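Local coordinates for protein Pcdhgb2 (Mus musculus, PDB 5SZR), which is potentially a calcium-dependent cell-adhesion protein that may help establish and maintain specific neuronal connections, present here as extracellular cadherin domains 3-6, at residues Tyr146-Gly151 / Thr184-Asp189; Val110-Val115 / Ser197-Thr202; Ala256-Pro261 / Ser290-Leu295; Thr117-Asp122 / Leu203-Val208. All coordinates share one frame; numbering follows the deposited sequence.

Interaction 1. Residues Tyr146-Gly151 / Thr184-Asp189. With CA (calcium ion), chain L.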
loop_
_atom_site.group_PDB
_atom_site.type_symbol
_atom_site.label_atom_id
_atom_site.label_comp_id
_atom_site.label_asym_id
_atom_site.label_seq_id
_atom_site.Cartn_x
_atom_site.Cartn_y
_atom_site.Cartn_z
ATOM N N TYR A 146 12.965 -35.040 -13.791
ATOM C CA TYR A 146 13.251 -34.294 -12.575
ATOM C C TYR A 146 12.838 -32.842 -12.761
ATOM O O TYR A 146 12.929 -32.289 -13.861
ATOM C CB TYR A 146 14.729 -34.385 -12.189
ATOM C CG TYR A 146 15.128 -35.760 -11.711
ATOM C CD1 TYR A 146 15.096 -36.085 -10.361
ATOM C CD2 TYR A 146 15.522 -36.741 -12.612
ATOM C CE1 TYR A 146 15.458 -37.346 -9.920
ATOM C CE2 TYR A 146 15.885 -38.002 -12.183
ATOM C CZ TYR A 146 15.852 -38.301 -10.838
ATOM O OH TYR A 146 16.208 -39.556 -10.406
ATOM N N CYS A 147 12.378 -32.232 -11.672
ATOM C CA CYS A 147 11.826 -30.889 -11.693
ATOM C C CYS A 147 12.694 -29.926 -10.898
ATOM O O CYS A 147 13.445 -30.317 -9.999
ATOM C CB CYS A 147 10.410 -30.866 -11.121
ATOM S SG CYS A 147 9.209 -31.780 -12.065
ATOM N N HIS A 148 12.566 -28.649 -11.244
ATOM C CA HIS A 148 13.147 -27.562 -10.474
ATOM C C HIS A 148 12.344 -26.304 -10.771
ATOM O O HIS A 148 11.612 -26.234 -11.761
ATOM C CB HIS A 148 14.634 -27.358 -10.793
ATOM C CG HIS A 148 14.895 -26.847 -12.176
ATOM N ND1 HIS A 148 14.168 -27.258 -13.272
ATOM C CD2 HIS A 148 15.803 -25.955 -12.639
ATOM C CE1 HIS A 148 14.621 -26.646 -14.352
ATOM N NE2 HIS A 148 15.611 -25.849 -13.995
ATOM N N VAL A 149 12.483 -25.320 -9.891
ATOM C CA VAL A 149 11.766 -24.054 -9.995
ATOM C C VAL A 149 12.711 -23.007 -10.560
ATOM O O VAL A 149 13.889 -22.951 -10.186
ATOM C CB VAL A 149 11.217 -23.625 -8.622
ATOM C CG1 VAL A 149 10.604 -22.224 -8.686
ATOM C CG2 VAL A 149 10.195 -24.629 -8.132
ATOM N N LEU A 150 12.209 -22.184 -11.476
ATOM C CA LEU A 150 12.992 -21.065 -11.973
ATOM C C LEU A 150 12.889 -19.879 -11.022
ATOM O O LEU A 150 11.851 -19.645 -10.396
ATOM C CB LEU A 150 12.526 -20.655 -13.370
ATOM C CG LEU A 150 12.794 -21.665 -14.489
ATOM C CD1 LEU A 150 12.275 -21.141 -15.818
ATOM C CD2 LEU A 150 14.278 -21.991 -14.583
ATOM N N GLY A 151 13.985 -19.135 -10.913
ATOM C CA GLY A 151 14.012 -17.946 -10.087
ATOM C C GLY A 151 14.194 -18.250 -8.612
ATOM O O GLY A 151 14.217 -19.399 -8.165
ATOM N N THR A 184 7.208 -20.653 -12.410
ATOM C CA THR A 184 7.408 -21.563 -13.531
ATOM C C THR A 184 8.159 -22.802 -13.056
ATOM O O THR A 184 9.299 -22.700 -12.588
ATOM C CB THR A 184 8.179 -20.880 -14.660
ATOM O OG1 THR A 184 7.354 -19.880 -15.271
ATOM C CG2 THR A 184 8.596 -21.898 -15.711
ATOM N N ILE A 185 7.525 -23.962 -13.179
ATOM C CA ILE A 185 8.133 -25.239 -12.824
ATOM C C ILE A 185 8.514 -25.958 -14.113
ATOM O O ILE A 185 7.668 -26.160 -14.991
ATOM C CB ILE A 185 7.186 -26.092 -11.967
ATOM C CG1 ILE A 185 6.986 -25.440 -10.598
ATOM C CG2 ILE A 185 7.722 -27.513 -11.832
ATOM C CD1 ILE A 185 6.084 -26.219 -9.675
ATOM N N VAL A 186 9.785 -26.339 -14.230
ATOM C CA VAL A 186 10.322 -26.963 -15.436
ATOM C C VAL A 186 10.657 -28.415 -15.126
ATOM O O VAL A 186 11.263 -28.713 -14.090
ATOM C CB VAL A 186 11.563 -26.214 -15.953
ATOM C CG1 VAL A 186 12.109 -26.886 -17.204
ATOM C CG2 VAL A 186 11.226 -24.757 -16.230
ATOM N N ALA A 187 10.265 -29.316 -16.026
ATOM C CA ALA A 187 10.536 -30.741 -15.896
ATOM C C ALA A 187 11.236 -31.228 -17.155
ATOM O O ALA A 187 10.804 -30.913 -18.268
ATOM C CB ALA A 187 9.244 -31.528 -15.662
ATOM N N ALA A 188 12.312 -31.994 -16.984
ATOM C CA ALA A 188 13.106 -32.463 -18.110
ATOM C C ALA A 188 13.483 -33.925 -17.910
ATOM O O ALA A 188 13.715 -34.372 -16.782
ATOM C CB ALA A 188 14.369 -31.613 -18.294
ATOM N N ASP A 189 13.545 -34.666 -19.012
ATOM C CA ASP A 189 13.952 -36.060 -18.946
ATOM C C ASP A 189 15.460 -36.184 -19.134
ATOM O O ASP A 189 16.138 -35.255 -19.578
ATOM C CB ASP A 189 13.206 -36.912 -19.983
ATOM C CG ASP A 189 13.436 -36.457 -21.425
ATOM O OD1 ASP A 189 14.557 -36.049 -21.783
ATOM O OD2 ASP A 189 12.476 -36.527 -22.220
HETATM CA CA CA L . 10.935 -38.645 -22.538
HETATM O O HOH W 1 9.517 -19.210 -11.503
#
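H148 and V186 pair across two antiparallel strands of a cadherin-domain beta sandwich, where strand 145-149 forms one edge of a four-stranded sheet and strand 180-189 is its neighbour. The backbone bonds come in reciprocal couples: Y146 with A188 and H148 with V186 each exchange two N-H...O bonds. Further along, L150 N adds a bond to T184 O at 3.2 Å, and a water donates to L150 O while accepting from T184 N.

Apolar contacts come next. On the face of C147, V149, I185 and A187, which looks toward strands 128-135 and 155-159, C147 SG rests 3.6 Å from A187 CB. There V149 CG2 meets I185 CG1 at 4.1 Å. Beside V186, on the face it shares with H148, L150 CD1 touches T184 CG2 and V186 CG2, both at 3.8 Å.

Strand 180-189 ends in a metal ligand: D189 OD2 binds a calcium ion at 2.6 Å, with N104, C106, D136, D138 and N142 completing the site.

H148 places CG between its backbone N and carbonyl carbon (chi1 68°), and the ring lies alongside V186. Its ND1, with V186 O near the ring plane, makes a weak second bond to that oxygen at 3.4 Å.

Interaction 2. Residues Val110-Val115 / Ser197-Thr202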
loop_
_atom_site.group_PDB
_atom_site.type_symbol
_atom_site.label_atom_id
_atom_site.label_comp_id
_atom_site.label_asym_id
_atom_site.label_seq_id
_atom_site.Cartn_x
_atom_site.Cartn_y
_atom_site.Cartn_z
ATOM N N VAL A 110 3.778 -32.179 -16.595
ATOM C CA VAL A 110 3.712 -31.769 -15.197
ATOM C C VAL A 110 2.247 -31.634 -14.805
ATOM O O VAL A 110 1.475 -30.949 -15.488
ATOM C CB VAL A 110 4.466 -30.448 -14.964
ATOM C CG1 VAL A 110 4.667 -30.201 -13.478
ATOM C CG2 VAL A 110 5.792 -30.452 -15.698
ATOM N N ILE A 111 1.866 -32.278 -13.705
ATOM C CA ILE A 111 0.486 -32.288 -13.229
ATOM C C ILE A 111 0.459 -31.573 -11.886
ATOM O O ILE A 111 1.031 -32.065 -10.903
ATOM C CB ILE A 111 -0.072 -33.712 -13.108
ATOM C CG1 ILE A 111 0.212 -34.513 -14.384
ATOM C CG2 ILE A 111 -1.563 -33.672 -12.820
ATOM C CD1 ILE A 111 -0.387 -33.906 -15.636
ATOM N N VAL A 112 -0.212 -30.421 -11.840
ATOM C CA VAL A 112 -0.258 -29.556 -10.664
ATOM C C VAL A 112 -1.663 -29.612 -10.078
ATOM O O VAL A 112 -2.643 -29.345 -10.783
ATOM C CB VAL A 112 0.121 -28.110 -11.016
ATOM C CG1 VAL A 112 0.109 -27.241 -9.775
ATOM C CG2 VAL A 112 1.479 -28.062 -11.706
ATOM N N THR A 113 -1.765 -29.949 -8.794
ATOM C CA THR A 113 -3.043 -29.978 -8.097
ATOM C C THR A 113 -2.909 -29.272 -6.754
ATOM O O THR A 113 -1.804 -28.999 -6.276
ATOM C CB THR A 113 -3.552 -31.410 -7.873
ATOM O OG1 THR A 113 -2.609 -32.141 -7.081
ATOM C CG2 THR A 113 -3.773 -32.123 -9.196
ATOM N N SER A 114 -4.066 -28.981 -6.156
ATOM C CA SER A 114 -4.169 -28.407 -4.813
ATOM C C SER A 114 -3.317 -27.150 -4.664
ATOM O O SER A 114 -2.552 -26.994 -3.710
ATOM C CB SER A 114 -3.803 -29.440 -3.746
ATOM O OG SER A 114 -4.810 -30.428 -3.639
ATOM N N VAL A 115 -3.455 -26.237 -5.623
ATOM C CA VAL A 115 -2.812 -24.936 -5.489
ATOM C C VAL A 115 -3.535 -24.126 -4.417
ATOM O O VAL A 115 -4.761 -23.965 -4.459
ATOM C CB VAL A 115 -2.794 -24.199 -6.833
ATOM C CG1 VAL A 115 -2.125 -22.836 -6.680
ATOM C CG2 VAL A 115 -2.083 -25.040 -7.877
ATOM N N SER A 197 9.400 -29.777 -20.540
ATOM C CA SER A 197 8.191 -28.964 -20.570
ATOM C C SER A 197 8.136 -28.136 -19.293
ATOM O O SER A 197 8.939 -28.323 -18.376
ATOM C CB SER A 197 6.929 -29.822 -20.705
ATOM O OG SER A 197 6.629 -30.471 -19.481
ATOM N N ASN A 198 7.174 -27.214 -19.229
ATOM C CA ASN A 198 7.044 -26.366 -18.050
ATOM C C ASN A 198 5.588 -25.980 -17.831
ATOM O O ASN A 198 4.759 -26.050 -18.743
ATOM C CB ASN A 198 7.933 -25.114 -18.153
ATOM C CG ASN A 198 7.563 -24.208 -19.323
ATOM O OD1 ASN A 198 6.404 -23.828 -19.498
ATOM N ND2 ASN A 198 8.560 -23.846 -20.120
ATOM N N VAL A 199 5.288 -25.568 -16.597
ATOM C CA VAL A 199 3.972 -25.061 -16.224
ATOM C C VAL A 199 4.159 -23.838 -15.334
ATOM O O VAL A 199 5.059 -23.800 -14.488
ATOM C CB VAL A 199 3.112 -26.123 -15.506
ATOM C CG1 VAL A 199 2.739 -27.248 -16.463
ATOM C CG2 VAL A 199 3.838 -26.671 -14.287
ATOM N N ILE A 200 3.302 -22.841 -15.525
ATOM C CA ILE A 200 3.355 -21.594 -14.773
ATOM C C ILE A 200 2.217 -21.605 -13.763
ATOM O O ILE A 200 1.043 -21.692 -14.141
ATOM C CB ILE A 200 3.270 -20.373 -15.698
ATOM C CG1 ILE A 200 4.430 -20.407 -16.700
ATOM C CG2 ILE A 200 3.280 -19.089 -14.885
ATOM C CD1 ILE A 200 4.373 -19.328 -17.746
ATOM N N ILE A 201 2.567 -21.541 -12.482
ATOM C CA ILE A 201 1.595 -21.474 -11.400
ATOM C C ILE A 201 1.479 -20.020 -10.975
ATOM O O ILE A 201 2.474 -19.401 -10.580
ATOM C CB ILE A 201 2.006 -22.354 -10.210
ATOM C CG1 ILE A 201 2.275 -23.788 -10.667
ATOM C CG2 ILE A 201 0.933 -22.326 -9.135
ATOM C CD1 ILE A 201 2.705 -24.699 -9.549
ATOM N N THR A 202 0.268 -19.475 -11.060
ATOM C CA THR A 202 -0.002 -18.114 -10.619
ATOM C C THR A 202 -0.476 -18.135 -9.172
ATOM O O THR A 202 -1.397 -18.881 -8.826
ATOM C CB THR A 202 -1.050 -17.450 -11.511
ATOM O OG1 THR A 202 -0.497 -17.233 -12.818
ATOM C CG2 THR A 202 -1.488 -16.116 -10.920
#
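V112 and I201 reach toward each other tip to tip, with V112 CG1 only 3.6 Å from I201 CD1. They meet between the two sheets of a cadherin beta sandwich: strand 109-113 belongs to one sheet and strand 196-206 to the other. Residues 110-113 and 197-202 run 18° apart in direction, their axes 7.7 Å from each other at closest approach.

The tight part is a row of methyls. With V199 CG1 anti to the carbonyl carbon (chi1 -67°), CG2 falls between the backbone N and the carbonyl carbon, and both methyls face V110. V199 CG2 touches two valines, V110 CG1 at 3.7 Å and V112 CG2 at 3.8 Å. I132 and A187 pack on V110, and I185 packs on I201, so the row continues into the interior from both sheets.

Toward the ends the fit is looser. V115, already in the turn after the strand, brings CG1 no nearer than 4.0 Å to I201 CG2. At the other end S197 OG lies 3.9 Å from V110 CG2, and its hydroxyl is hydrogen-bonded to P108 O. On the outer side of strand 196-206, N198 and I200 are exposed, and I200 touches a fucose of the attached glycan.

No hydrogen bond crosses this contact, which implies that the two strands are held together here by burial of aliphatic groups, without directional bonds to fix their register.

Interaction 3. Residues Ala256-Pro261 / Ser290-Leu295; sequences ASDLEP and SFQLTL
A256 and S257 run antiparallel to T294 and L293, the touching parts lying 167° apart in direction. A256 and T294 form a hydrogen-bonded pair: T294 N gives A256 O a short bond of 2.8 Å, whereas the return bond from A256 N is weak. S257 and L293 follow as a non-hydrogen-bonded pair, their CA atoms 4.4 Å apart. After that the chain turns off, and D258 N manages only a weak bond to Q292 O.

The turn is organised by S257, whose OG stands anti to its backbone N (chi1 155°). OG accepts from L259 N at 2.9 Å, an ST turn, and itself donates weakly to Q292 O at 3.2 Å. This turn closes off strand 250-257, an edge strand in the third of the four cadherin domains of this chain, just where it leaves its neighbour 290-299. An alanine here would probably leave L259 N without its acceptor and the turn freer to move, with Q292 O losing one weak donor.

D258 folds back over the same neighbour: its OD1 receives Q292 N at 2.8 Å on the syn side, 32° out of the carboxylate plane. L293 CD1 packs on S257 CB at 3.8 Å. L259 crosses F291 obliquely, its CD2 touching F291 CB at 3.8 Å, while the F291 ring makes an edge-to-face stack with F283.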
loop_
_atom_site.group_PDB
_atom_site.type_symbol
_atom_site.label_atom_id
_atom_site.label_comp_id
_atom_site.label_asym_id
_atom_site.label_seq_id
_atom_site.Cartn_x
_atom_site.Cartn_y
_atom_site.Cartn_z
ATOM N N ALA A 256 -8.344 11.568 24.382
ATOM C CA ALA A 256 -7.807 12.235 25.563
ATOM C C ALA A 256 -7.659 13.723 25.284
ATOM O O ALA A 256 -7.612 14.159 24.130
ATOM C CB ALA A 256 -6.466 11.632 25.994
ATOM N N SER A 257 -7.569 14.493 26.368
ATOM C CA SER A 257 -7.517 15.948 26.311
ATOM C C SER A 257 -7.224 16.488 27.701
ATOM O O SER A 257 -7.652 15.910 28.703
ATOM C CB SER A 257 -8.834 16.529 25.786
ATOM O OG SER A 257 -9.020 17.856 26.232
ATOM N N ASP A 258 -6.497 17.606 27.753
ATOM C CA ASP A 258 -6.226 18.260 29.028
ATOM C C ASP A 258 -7.419 19.046 29.558
ATOM O O ASP A 258 -7.305 19.663 30.621
ATOM C CB ASP A 258 -5.002 19.180 28.921
ATOM C CG ASP A 258 -5.089 20.156 27.759
ATOM O OD1 ASP A 258 -6.132 20.198 27.072
ATOM O OD2 ASP A 258 -4.104 20.896 27.540
ATOM N N LEU A 259 -8.548 19.039 28.854
ATOM C CA LEU A 259 -9.770 19.653 29.346
ATOM C C LEU A 259 -10.437 18.755 30.383
ATOM O O LEU A 259 -10.001 17.629 30.647
ATOM C CB LEU A 259 -10.742 19.920 28.199
ATOM C CG LEU A 259 -10.269 20.794 27.038
ATOM C CD1 LEU A 259 -11.212 20.648 25.853
ATOM C CD2 LEU A 259 -10.166 22.246 27.464
ATOM N N GLU A 260 -11.514 19.267 30.973
ATOM C CA GLU A 260 -12.359 18.443 31.822
ATOM C C GLU A 260 -13.005 17.352 30.974
ATOM O O GLU A 260 -13.582 17.656 29.920
ATOM C CB GLU A 260 -13.438 19.291 32.498
ATOM C CG GLU A 260 -12.919 20.529 33.215
ATOM C CD GLU A 260 -12.213 20.205 34.517
ATOM O OE1 GLU A 260 -12.305 19.046 34.977
ATOM O OE2 GLU A 260 -11.568 21.115 35.081
ATOM N N PRO A 261 -12.928 16.083 31.382
ATOM C CA PRO A 261 -13.477 15.009 30.536
ATOM C C PRO A 261 -14.965 15.146 30.275
ATOM O O PRO A 261 -15.438 14.742 29.205
ATOM C CB PRO A 261 -13.158 13.736 31.331
ATOM C CG PRO A 261 -12.040 14.120 32.249
ATOM C CD PRO A 261 -12.290 15.557 32.601
ATOM N N SER A 290 -5.289 27.952 24.908
ATOM C CA SER A 290 -4.790 26.750 24.256
ATOM C C SER A 290 -5.304 25.520 24.992
ATOM O O SER A 290 -5.533 25.557 26.204
ATOM C CB SER A 290 -3.258 26.752 24.218
ATOM O OG SER A 290 -2.762 25.623 23.529
ATOM N N PHE A 291 -5.477 24.426 24.246
ATOM C CA PHE A 291 -5.782 23.138 24.856
ATOM C C PHE A 291 -5.197 22.020 24.007
ATOM O O PHE A 291 -4.944 22.181 22.809
ATOM C CB PHE A 291 -7.292 22.936 25.066
ATOM C CG PHE A 291 -8.111 23.024 23.811
ATOM C CD1 PHE A 291 -8.446 21.882 23.106
ATOM C CD2 PHE A 291 -8.571 24.246 23.352
ATOM C CE1 PHE A 291 -9.208 21.959 21.951
ATOM C CE2 PHE A 291 -9.336 24.333 22.202
ATOM C CZ PHE A 291 -9.657 23.191 21.502
ATOM N N GLN A 292 -4.979 20.876 24.649
ATOM C CA GLN A 292 -4.339 19.732 24.023
ATOM C C GLN A 292 -5.336 18.600 23.818
ATOM O O GLN A 292 -6.308 18.454 24.564
ATOM C CB GLN A 292 -3.156 19.243 24.858
ATOM C CG GLN A 292 -1.812 19.569 24.233
ATOM C CD GLN A 292 -0.657 19.399 25.198
ATOM O OE1 GLN A 292 -0.807 19.582 26.410
ATOM N NE2 GLN A 292 0.510 19.058 24.665
ATOM N N LEU A 293 -5.062 17.784 22.805
ATOM C CA LEU A 293 -6.011 16.805 22.303
ATOM C C LEU A 293 -5.240 15.611 21.761
ATOM O O LEU A 293 -4.214 15.783 21.098
ATOM C CB LEU A 293 -6.875 17.434 21.204
ATOM C CG LEU A 293 -8.229 16.834 20.853
ATOM C CD1 LEU A 293 -9.174 16.985 22.032
ATOM C CD2 LEU A 293 -8.782 17.522 19.613
ATOM N N THR A 294 -5.731 14.403 22.039
ATOM C CA THR A 294 -5.137 13.180 21.500
ATOM C C THR A 294 -6.182 12.440 20.675
ATOM O O THR A 294 -7.187 11.967 21.218
ATOM C CB THR A 294 -4.591 12.282 22.609
ATOM O OG1 THR A 294 -3.447 12.905 23.207
ATOM C CG2 THR A 294 -4.173 10.935 22.031
ATOM N N LEU A 295 -5.941 12.333 19.374
ATOM C CA LEU A 295 -6.826 11.620 18.467
ATOM C C LEU A 295 -6.255 10.241 18.149
ATOM O O LEU A 295 -5.061 9.981 18.322
ATOM C CB LEU A 295 -7.040 12.412 17.174
ATOM C CG LEU A 295 -7.633 13.813 17.335
ATOM C CD1 LEU A 295 -6.529 14.857 17.431
ATOM C CD2 LEU A 295 -8.594 14.143 16.201
#

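Interaction 4. Residues Thr117-Asp122 / Leu203-Val208; sequences TPLPED and LHISDV. With CA (calcium ion), chain N; CA (calcium ion), chain M.
V208 touches two carboxylates, those of D122 and E121. Its CG2 lies over one face of the D122 group, 3.5 Å from OD2, the two side chains crossing at about a right angle. The E121 group is met at its oxygens instead. OE1 takes V208 N at 2.6 Å through the lone pair turned away from OE2, and also binds one calcium ion; OE2 binds a second calcium at 2.4 Å. This oxygen-by-oxygen division leaves little scope for the carboxylate to rotate.

D207 OD1 and V208 O join OE1 on the first calcium, and the D207 carboxylate has N247 as a further polar partner. E176, D210 and D243 complete that site, while two waters help to fill the second. Such calcium clusters sit at the linkers between successive cadherin repeats, and the glutamate is brought there by the parallel pairing of strand 119-120 with strand 196-206. L119 N bonds H204 O at 2.6 Å, S206 N bonds L119 O, and E121 N reaches S206 O.

I205 and L119 lie side by side, with I205 CD1 4.0 Å from L119 CD2. I205 CG2 presses on E121 CB at 3.5 Å. An alanine in place of I205 would probably open a gap beside L119 and E121 CB, leaving the glutamate chain less firmly positioned. P118, after a cis peptide bond, sets CG 3.7 Å from S206 CB.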
loop_
_atom_site.group_PDB
_atom_site.type_symbol
_atom_site.label_atom_id
_atom_site.label_comp_id
_atom_site.label_asym_id
_atom_site.label_seq_id
_atom_site.Cartn_x
_atom_site.Cartn_y
_atom_site.Cartn_z
ATOM N N THR A 117 -5.019 -21.290 -3.172
ATOM C CA THR A 117 -5.543 -20.109 -3.863
ATOM C C THR A 117 -6.726 -19.452 -3.134
ATOM O O THR A 117 -7.801 -20.040 -3.044
ATOM C CB THR A 117 -6.011 -20.465 -5.298
ATOM O OG1 THR A 117 -4.888 -20.844 -6.101
ATOM C CG2 THR A 117 -6.720 -19.277 -5.947
ATOM N N PRO A 118 -6.539 -18.228 -2.614
ATOM C CA PRO A 118 -5.285 -17.475 -2.566
ATOM C C PRO A 118 -4.390 -17.941 -1.426
ATOM O O PRO A 118 -4.831 -18.716 -0.574
ATOM C CB PRO A 118 -5.754 -16.038 -2.331
ATOM C CG PRO A 118 -7.010 -16.200 -1.553
ATOM C CD PRO A 118 -7.674 -17.425 -2.117
ATOM N N LEU A 119 -3.150 -17.451 -1.410
ATOM C CA LEU A 119 -2.159 -17.861 -0.427
ATOM C C LEU A 119 -1.999 -16.764 0.614
ATOM O O LEU A 119 -1.497 -15.679 0.279
ATOM C CB LEU A 119 -0.826 -18.146 -1.117
ATOM C CG LEU A 119 0.335 -18.667 -0.272
ATOM C CD1 LEU A 119 -0.019 -20.005 0.341
ATOM C CD2 LEU A 119 1.593 -18.785 -1.113
ATOM N N PRO A 120 -2.412 -16.982 1.866
ATOM C CA PRO A 120 -2.285 -15.934 2.890
ATOM C C PRO A 120 -0.850 -15.453 3.055
ATOM O O PRO A 120 0.092 -16.247 3.095
ATOM C CB PRO A 120 -2.789 -16.622 4.161
ATOM C CG PRO A 120 -3.733 -17.662 3.669
ATOM C CD PRO A 120 -3.199 -18.132 2.346
ATOM N N GLU A 121 -0.697 -14.132 3.171
ATOM C CA GLU A 121 0.627 -13.532 3.281
ATOM C C GLU A 121 1.331 -13.886 4.586
ATOM O O GLU A 121 2.547 -13.706 4.686
ATOM C CB GLU A 121 0.522 -12.012 3.157
ATOM C CG GLU A 121 -0.153 -11.334 4.331
ATOM C CD GLU A 121 -0.175 -9.829 4.183
ATOM O OE1 GLU A 121 -1.216 -9.215 4.496
ATOM O OE2 GLU A 121 0.845 -9.262 3.740
ATOM N N ASP A 122 0.602 -14.366 5.590
ATOM C CA ASP A 122 1.207 -14.759 6.854
ATOM C C ASP A 122 1.439 -16.265 6.936
ATOM O O ASP A 122 1.670 -16.793 8.029
ATOM C CB ASP A 122 0.352 -14.271 8.029
ATOM C CG ASP A 122 -1.023 -14.917 8.071
ATOM O OD1 ASP A 122 -1.643 -14.920 9.155
ATOM O OD2 ASP A 122 -1.487 -15.422 7.028
ATOM N N LEU A 203 0.159 -17.322 -8.334
ATOM C CA LEU A 203 -0.154 -17.252 -6.912
ATOM C C LEU A 203 -0.741 -15.891 -6.570
ATOM O O LEU A 203 -0.143 -14.852 -6.877
ATOM C CB LEU A 203 1.091 -17.517 -6.062
ATOM C CG LEU A 203 1.680 -18.914 -6.248
ATOM C CD1 LEU A 203 2.842 -19.144 -5.290
ATOM C CD2 LEU A 203 0.593 -19.958 -6.057
ATOM N N HIS A 204 -1.908 -15.905 -5.940
ATOM C CA HIS A 204 -2.545 -14.704 -5.423
ATOM C C HIS A 204 -2.316 -14.653 -3.919
ATOM O O HIS A 204 -2.706 -15.579 -3.200
ATOM C CB HIS A 204 -4.037 -14.698 -5.747
ATOM C CG HIS A 204 -4.336 -14.454 -7.193
ATOM N ND1 HIS A 204 -3.459 -13.805 -8.034
ATOM C CD2 HIS A 204 -5.415 -14.772 -7.947
ATOM C CE1 HIS A 204 -3.984 -13.734 -9.244
ATOM N NE2 HIS A 204 -5.170 -14.313 -9.218
ATOM N N ILE A 205 -1.673 -13.590 -3.451
ATOM C CA ILE A 205 -1.385 -13.423 -2.032
ATOM C C ILE A 205 -2.524 -12.628 -1.407
ATOM O O ILE A 205 -2.765 -11.477 -1.789
ATOM C CB ILE A 205 -0.039 -12.718 -1.811
ATOM C CG1 ILE A 205 1.090 -13.457 -2.540
ATOM C CG2 ILE A 205 0.259 -12.608 -0.326
ATOM C CD1 ILE A 205 1.371 -14.842 -2.000
ATOM N N SER A 206 -3.229 -13.238 -0.456
ATOM C CA SER A 206 -4.359 -12.586 0.191
ATOM C C SER A 206 -3.893 -11.754 1.388
ATOM O O SER A 206 -2.823 -11.981 1.961
ATOM C CB SER A 206 -5.403 -13.617 0.629
ATOM O OG SER A 206 -4.843 -14.560 1.522
ATOM N N ASP A 207 -4.721 -10.785 1.765
ATOM C CA ASP A 207 -4.329 -9.774 2.740
ATOM C C ASP A 207 -4.602 -10.222 4.170
ATOM O O ASP A 207 -5.578 -10.926 4.448
ATOM C CB ASP A 207 -5.056 -8.454 2.472
ATOM C CG ASP A 207 -4.623 -7.341 3.421
ATOM O OD1 ASP A 207 -3.427 -6.977 3.403
ATOM O OD2 ASP A 207 -5.478 -6.824 4.173
ATOM N N VAL A 208 -3.720 -9.802 5.071
ATOM C CA VAL A 208 -3.874 -9.932 6.513
ATOM C C VAL A 208 -3.729 -8.535 7.107
ATOM O O VAL A 208 -3.037 -7.678 6.547
ATOM C CB VAL A 208 -2.834 -10.919 7.098
ATOM C CG1 VAL A 208 -2.816 -10.891 8.617
ATOM C CG2 VAL A 208 -3.119 -12.331 6.607
HETATM CA CA CA N . -1.667 -6.629 4.893
HETATM CA CA CA M . 2.164 -7.546 4.858
HETATM O O HOH W 2 3.253 -5.506 5.835
HETATM O O HOH W 3 4.044 -8.873 5.514
#

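How the interactions relate
Interactions 1, 2 and 4 lie in one cadherin domain and meet around strand 196-206. Its first half faces strand 109-113 in the opposite sheet (interaction 2), and its second half pairs with strand 119-120 (interaction 4). Strand 180-189 of interaction 1 is its sheet neighbour, bonded through I185 N to V199 O. The centres of interactions 1 and 2 are about 10 Å apart, those of 2 and 4 about 18 Å. Along the chain 2 and 4 interleave, with 1 enclosed by both. Interactions 1 and 4 reach calcium sites at opposite ends of this domain. Interaction 3 follows in the next domain, its centre about 42 Å from that of interaction 4, in keeping with an elongated, calcium-linked array.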